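Local coordinates for protein FACT-Spt16 (Cicer arietinum, PDB 5CE6) that probably binds histones H3-H4 as part of the FACT histone chaperone complex, through an N-terminal domain built like an aminopeptidase, at residues E330-A335 against L408-L413; A351-A356 against S369-S374. All blocks are in the same frame, centred on the assembly; numbering follows the deposited sequence.

Both contacts belong to the M24 metallopeptidase-like lobe of the Spt16 N-terminal domain, and their centres lie about 9 Å apart. Along the chain, interaction 2 falls between the two segments of interaction 1: helix 323-342 comes first, helix 349-363 follows it, then the loop that carries 369-374, and last strand 403-414. In interaction 1 the first helix packs on that strand; in interaction 2 the second helix reaches the loop running beside it. Loop and strand join directly, through probable hydrogen bonds from Gln411 N to Cys370 O and from Thr372 N to Gly409 O. Both helices thus pack against strand 403-414 of the four-stranded antiparallel sheet or the loop hydrogen-bonded to it.

Interaction 1. Residues E330-A335 against L408-L413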
loop_
_atom_site.group_PDB
_atom_site.type_symbol
_atom_site.label_atom_id
_atom_site.label_comp_id
_atom_site.label_asym_id
_atom_site.label_seq_id
_atom_site.Cartn_x
_atom_site.Cartn_y
_atom_site.Cartn_z
ATOM N N GLU A 330 -19.030 -18.020 4.360
ATOM C CA GLU A 330 -19.746 -18.010 3.090
ATOM C C GLU A 330 -20.246 -16.611 2.767
ATOM O O GLU A 330 -20.128 -16.150 1.616
ATOM C CB GLU A 330 -20.912 -19.003 3.124
ATOM C CG GLU A 330 -20.459 -20.444 3.231
ATOM C CD GLU A 330 -21.598 -21.424 3.060
ATOM O OE1 GLU A 330 -21.602 -22.155 2.050
ATOM O OE2 GLU A 330 -22.485 -21.464 3.934
ATOM N N VAL A 331 -20.772 -15.935 3.789
ATOM C CA VAL A 331 -21.286 -14.574 3.628
ATOM C C VAL A 331 -20.158 -13.588 3.310
ATOM O O VAL A 331 -20.290 -12.730 2.423
ATOM C CB VAL A 331 -22.075 -14.123 4.863
ATOM C CG1 VAL A 331 -22.523 -12.674 4.719
ATOM C CG2 VAL A 331 -23.292 -15.034 5.071
ATOM N N LEU A 332 -19.042 -13.720 4.021
ATOM C CA LEU A 332 -17.882 -12.863 3.759
ATOM C C LEU A 332 -17.391 -13.013 2.326
ATOM O O LEU A 332 -17.076 -12.022 1.669
ATOM C CB LEU A 332 -16.741 -13.168 4.734
ATOM C CG LEU A 332 -15.523 -12.260 4.511
ATOM C CD1 LEU A 332 -15.918 -10.823 4.838
ATOM C CD2 LEU A 332 -14.363 -12.705 5.400
ATOM N N LEU A 333 -17.300 -14.250 1.850
ATOM C CA LEU A 333 -16.874 -14.493 0.475
ATOM C C LEU A 333 -17.807 -13.828 -0.544
ATOM O O LEU A 333 -17.347 -13.186 -1.499
ATOM C CB LEU A 333 -16.750 -16.003 0.219
ATOM C CG LEU A 333 -16.436 -16.430 -1.218
ATOM C CD1 LEU A 333 -15.145 -15.790 -1.716
ATOM C CD2 LEU A 333 -16.334 -17.937 -1.276
ATOM N N LYS A 334 -19.110 -13.970 -0.338
ATOM C CA LYS A 334 -20.096 -13.395 -1.252
ATOM C C LYS A 334 -20.009 -11.866 -1.205
ATOM O O LYS A 334 -20.125 -11.190 -2.231
ATOM C CB LYS A 334 -21.496 -13.895 -0.874
ATOM C CG LYS A 334 -22.623 -13.444 -1.780
ATOM C CD LYS A 334 -23.928 -14.104 -1.323
ATOM C CE LYS A 334 -25.131 -13.597 -2.099
ATOM N NZ LYS A 334 -26.367 -14.325 -1.669
ATOM N N ALA A 335 -19.773 -11.326 -0.013
ATOM C CA ALA A 335 -19.632 -9.882 0.144
ATOM C C ALA A 335 -18.368 -9.363 -0.531
ATOM O O ALA A 335 -18.388 -8.311 -1.182
ATOM C CB ALA A 335 -19.657 -9.492 1.613
ATOM N N LEU A 408 -11.543 -7.491 3.019
ATOM C CA LEU A 408 -12.806 -7.363 3.719
ATOM C C LEU A 408 -12.894 -8.433 4.805
ATOM O O LEU A 408 -12.504 -9.592 4.588
ATOM C CB LEU A 408 -13.954 -7.535 2.713
ATOM C CG LEU A 408 -15.361 -7.302 3.262
ATOM C CD1 LEU A 408 -15.576 -5.830 3.568
ATOM C CD2 LEU A 408 -16.414 -7.813 2.277
ATOM N N GLY A 409 -13.375 -8.048 5.983
ATOM C CA GLY A 409 -13.441 -8.995 7.075
ATOM C C GLY A 409 -14.649 -8.886 7.974
ATOM O O GLY A 409 -15.462 -7.963 7.865
ATOM N N PHE A 410 -14.774 -9.864 8.865
ATOM C CA PHE A 410 -15.715 -9.786 9.970
ATOM C C PHE A 410 -14.888 -9.751 11.235
ATOM O O PHE A 410 -14.004 -10.594 11.411
ATOM C CB PHE A 410 -16.615 -11.018 10.007
ATOM C CG PHE A 410 -17.820 -10.930 9.120
ATOM C CD1 PHE A 410 -18.733 -9.897 9.269
ATOM C CD2 PHE A 410 -18.046 -11.899 8.141
ATOM C CE1 PHE A 410 -19.871 -9.831 8.452
ATOM C CE2 PHE A 410 -19.168 -11.847 7.323
ATOM C CZ PHE A 410 -20.080 -10.808 7.469
ATOM N N GLN A 411 -15.175 -8.790 12.111
ATOM C CA GLN A 411 -14.423 -8.643 13.367
ATOM C C GLN A 411 -15.267 -8.991 14.571
ATOM O O GLN A 411 -16.359 -8.447 14.747
ATOM C CB GLN A 411 -13.923 -7.204 13.542
ATOM C CG GLN A 411 -13.517 -6.533 12.259
ATOM C CD GLN A 411 -13.010 -5.126 12.479
ATOM O OE1 GLN A 411 -13.700 -4.148 12.177
ATOM N NE2 GLN A 411 -11.797 -5.014 13.001
ATOM N N ASN A 412 -14.748 -9.888 15.407
ATOM C CA ASN A 412 -15.372 -10.243 16.687
ATOM C C ASN A 412 -16.770 -10.854 16.592
ATOM O O ASN A 412 -17.682 -10.502 17.352
ATOM C CB ASN A 412 -15.352 -9.065 17.671
ATOM C CG ASN A 412 -13.949 -8.561 17.943
ATOM O OD1 ASN A 412 -12.995 -9.339 17.989
ATOM N ND2 ASN A 412 -13.816 -7.251 18.118
ATOM N N LEU A 413 -16.939 -11.775 15.652
ATOM C CA LEU A 413 -18.114 -12.632 15.674
ATOM C C LEU A 413 -18.003 -13.567 16.869
ATOM O O LEU A 413 -16.915 -13.784 17.405
ATOM C CB LEU A 413 -18.206 -13.440 14.386
ATOM C CG LEU A 413 -18.425 -12.631 13.110
ATOM C CD1 LEU A 413 -18.281 -13.538 11.913
ATOM C CD2 LEU A 413 -19.811 -12.002 13.133
#
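Helix 330-335 runs roughly antiparallel to strand 408-411, at 149° between their directions, and the axes approach to 8.6 Å. Leu332 stands over Gly409, their CA atoms 6.8 Å apart, and no hydrogen bond links the two segments. CG of Leu332 is anti to its backbone N (chi1 -178°), which brings it to the strand, and both methyls beyond it lie against the strand backbone: CD1 lies 3.6 Å from Leu408 O and also rests on Gly409 CA. The same CD1 meets CG of Leu408, while CB of Leu332 approaches Phe410 CE2 obliquely at 3.8 Å. Val331 crosses Phe410 at about a right angle and puts CG1 at the ring edge, 4.1 Å from CZ. One turn on, Ala335 CB abuts Leu408 CD2 at 3.7 Å. An alanine in place of Leu332 would probably open a gap above the Leu408-Gly409 backbone and leave Leu408 CG without its methyl neighbour, although CB could still touch the Phe410 ring. Val360 of helix 349-363 touches both Val331 and Phe410, and Leu427 of the adjoining strand meets Leu332. This is helix-on-sheet packing of the pita-bread fold shared by M24 peptidases, in which helices back a curved antiparallel sheet.

Interaction 2. Residues A351-A356 against S369-S374; sequences AAYLAA and SCLTKS
The hydroxyl of Tyr353 is gripped from two directions: OH donates a hydrogen bond of 2.8 Å to Thr372 O and accepts one from a water 2.7 Å away. Both partners lie at the ring edge, in its plane. The carbonyl receives the phenol at a C=O...O angle of 135°, with the donor tilted 20° from the carbonyl plane. The same water has a weak, long link to Lys373 NZ, which ties the exposed amine loosely to the buried phenol. CG of Tyr353 is anti to its backbone N (chi1 179°), and the ring extends from there to the loop. There Lys373 O comes obliquely to the ring, 3.4 Å from CE1, and the carbonyl carbon of Ser374 also approaches CE1 obliquely. In this M24-like, pita-bread lobe, the tyrosine links a helix to the loop leading into strand 376-378. Leu371 CD2 also reaches the hydroxyl, 4.1 Å from Tyr353 OH, and lies 4.4 Å from Ala356 CB, a light apolar contact. Leu371 also touches Phe410 of strand 403-414. The loop is braced from within by Thr372 OG1, which donates to Ser374 O at 2.8 Å, nearly in line with its C=O bond; Thr372 OG1 is also hydrogen-bonded to Gly409 N. Ser374 OG is hydrogen-bonded to Asn389 OD1 and Gly376 N.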
loop_
_atom_site.group_PDB
_atom_site.type_symbol
_atom_site.label_atom_id
_atom_site.label_comp_id
_atom_site.label_asym_id
_atom_site.label_seq_id
_atom_site.Cartn_x
_atom_site.Cartn_y
_atom_site.Cartn_z
ATOM N N ALA A 351 -20.172 2.868 -3.516
ATOM C CA ALA A 351 -21.165 1.921 -3.998
ATOM C C ALA A 351 -20.618 0.495 -3.885
ATOM O O ALA A 351 -21.364 -0.455 -3.604
ATOM C CB ALA A 351 -21.548 2.240 -5.438
ATOM N N ALA A 352 -19.318 0.356 -4.118
ATOM C CA ALA A 352 -18.651 -0.935 -4.024
ATOM C C ALA A 352 -18.650 -1.441 -2.587
ATOM O O ALA A 352 -18.908 -2.618 -2.337
ATOM C CB ALA A 352 -17.229 -0.852 -4.574
ATOM N N TYR A 353 -18.354 -0.553 -1.641
ATOM C CA TYR A 353 -18.434 -0.931 -0.235
ATOM C C TYR A 353 -19.868 -1.311 0.154
ATOM O O TYR A 353 -20.100 -2.346 0.786
ATOM C CB TYR A 353 -17.885 0.175 0.687
ATOM C CG TYR A 353 -18.009 -0.225 2.145
ATOM C CD1 TYR A 353 -17.075 -1.072 2.732
ATOM C CD2 TYR A 353 -19.082 0.200 2.906
ATOM C CE1 TYR A 353 -17.200 -1.468 4.067
ATOM C CE2 TYR A 353 -19.220 -0.190 4.229
ATOM C CZ TYR A 353 -18.282 -1.023 4.802
ATOM O OH TYR A 353 -18.441 -1.404 6.128
ATOM N N LEU A 354 -20.838 -0.486 -0.236
ATOM C CA LEU A 354 -22.221 -0.744 0.131
ATOM C C LEU A 354 -22.771 -2.007 -0.529
ATOM O O LEU A 354 -23.746 -2.577 -0.053
ATOM C CB LEU A 354 -23.100 0.470 -0.171
ATOM C CG LEU A 354 -22.817 1.648 0.766
ATOM C CD1 LEU A 354 -23.500 2.911 0.283
ATOM C CD2 LEU A 354 -23.254 1.304 2.187
ATOM N N ALA A 355 -22.131 -2.454 -1.609
ATOM C CA ALA A 355 -22.488 -3.737 -2.216
ATOM C C ALA A 355 -22.231 -4.892 -1.246
ATOM O O ALA A 355 -23.005 -5.858 -1.203
ATOM C CB ALA A 355 -21.735 -3.948 -3.524
ATOM N N ALA A 356 -21.147 -4.787 -0.475
ATOM C CA ALA A 356 -20.841 -5.765 0.568
ATOM C C ALA A 356 -21.867 -5.689 1.693
ATOM O O ALA A 356 -22.359 -6.715 2.162
ATOM C CB ALA A 356 -19.450 -5.534 1.141
ATOM N N SER A 369 -22.983 -5.567 11.812
ATOM C CA SER A 369 -22.191 -4.761 12.743
ATOM C C SER A 369 -20.743 -5.231 12.886
ATOM O O SER A 369 -19.890 -4.477 13.361
ATOM C CB SER A 369 -22.863 -4.706 14.120
ATOM O OG SER A 369 -22.966 -6.002 14.679
ATOM N N CYS A 370 -20.452 -6.459 12.461
ATOM C CA CYS A 370 -19.098 -6.974 12.582
ATOM C C CYS A 370 -18.287 -6.791 11.309
ATOM O O CYS A 370 -17.100 -7.070 11.297
ATOM C CB CYS A 370 -19.104 -8.450 12.963
ATOM S SG CYS A 370 -19.753 -8.763 14.631
ATOM N N LEU A 371 -18.933 -6.341 10.240
ATOM C CA LEU A 371 -18.227 -6.157 8.973
ATOM C C LEU A 371 -17.224 -5.030 9.146
ATOM O O LEU A 371 -17.526 -4.032 9.806
ATOM C CB LEU A 371 -19.217 -5.831 7.851
ATOM C CG LEU A 371 -18.673 -5.841 6.423
ATOM C CD1 LEU A 371 -18.349 -7.264 5.996
ATOM C CD2 LEU A 371 -19.681 -5.209 5.473
ATOM N N THR A 372 -16.027 -5.201 8.587
ATOM C CA THR A 372 -15.008 -4.155 8.648
ATOM C C THR A 372 -15.570 -2.896 7.986
ATOM O O THR A 372 -16.392 -2.988 7.064
ATOM C CB THR A 372 -13.680 -4.590 7.986
ATOM O OG1 THR A 372 -13.935 -5.066 6.662
ATOM C CG2 THR A 372 -13.018 -5.709 8.778
ATOM N N LYS A 373 -15.150 -1.730 8.469
ATOM C CA LYS A 373 -15.695 -0.466 7.977
ATOM C C LYS A 373 -15.081 -0.082 6.633
ATOM O O LYS A 373 -15.562 0.827 5.963
ATOM C CB LYS A 373 -15.480 0.663 8.987
ATOM C CG LYS A 373 -16.152 0.430 10.333
ATOM C CD LYS A 373 -17.642 0.157 10.186
ATOM C CE LYS A 373 -18.297 -0.062 11.550
ATOM N NZ LYS A 373 -19.695 -0.573 11.437
ATOM N N SER A 374 -14.013 -0.778 6.258
ATOM C CA SER A 374 -13.384 -0.587 4.956
ATOM C C SER A 374 -13.347 -1.927 4.237
ATOM O O SER A 374 -13.290 -2.984 4.881
ATOM C CB SER A 374 -11.970 -0.034 5.137
ATOM O OG SER A 374 -11.254 -0.009 3.913
HETATM O O HOH W 1 -20.248 -1.246 8.152
#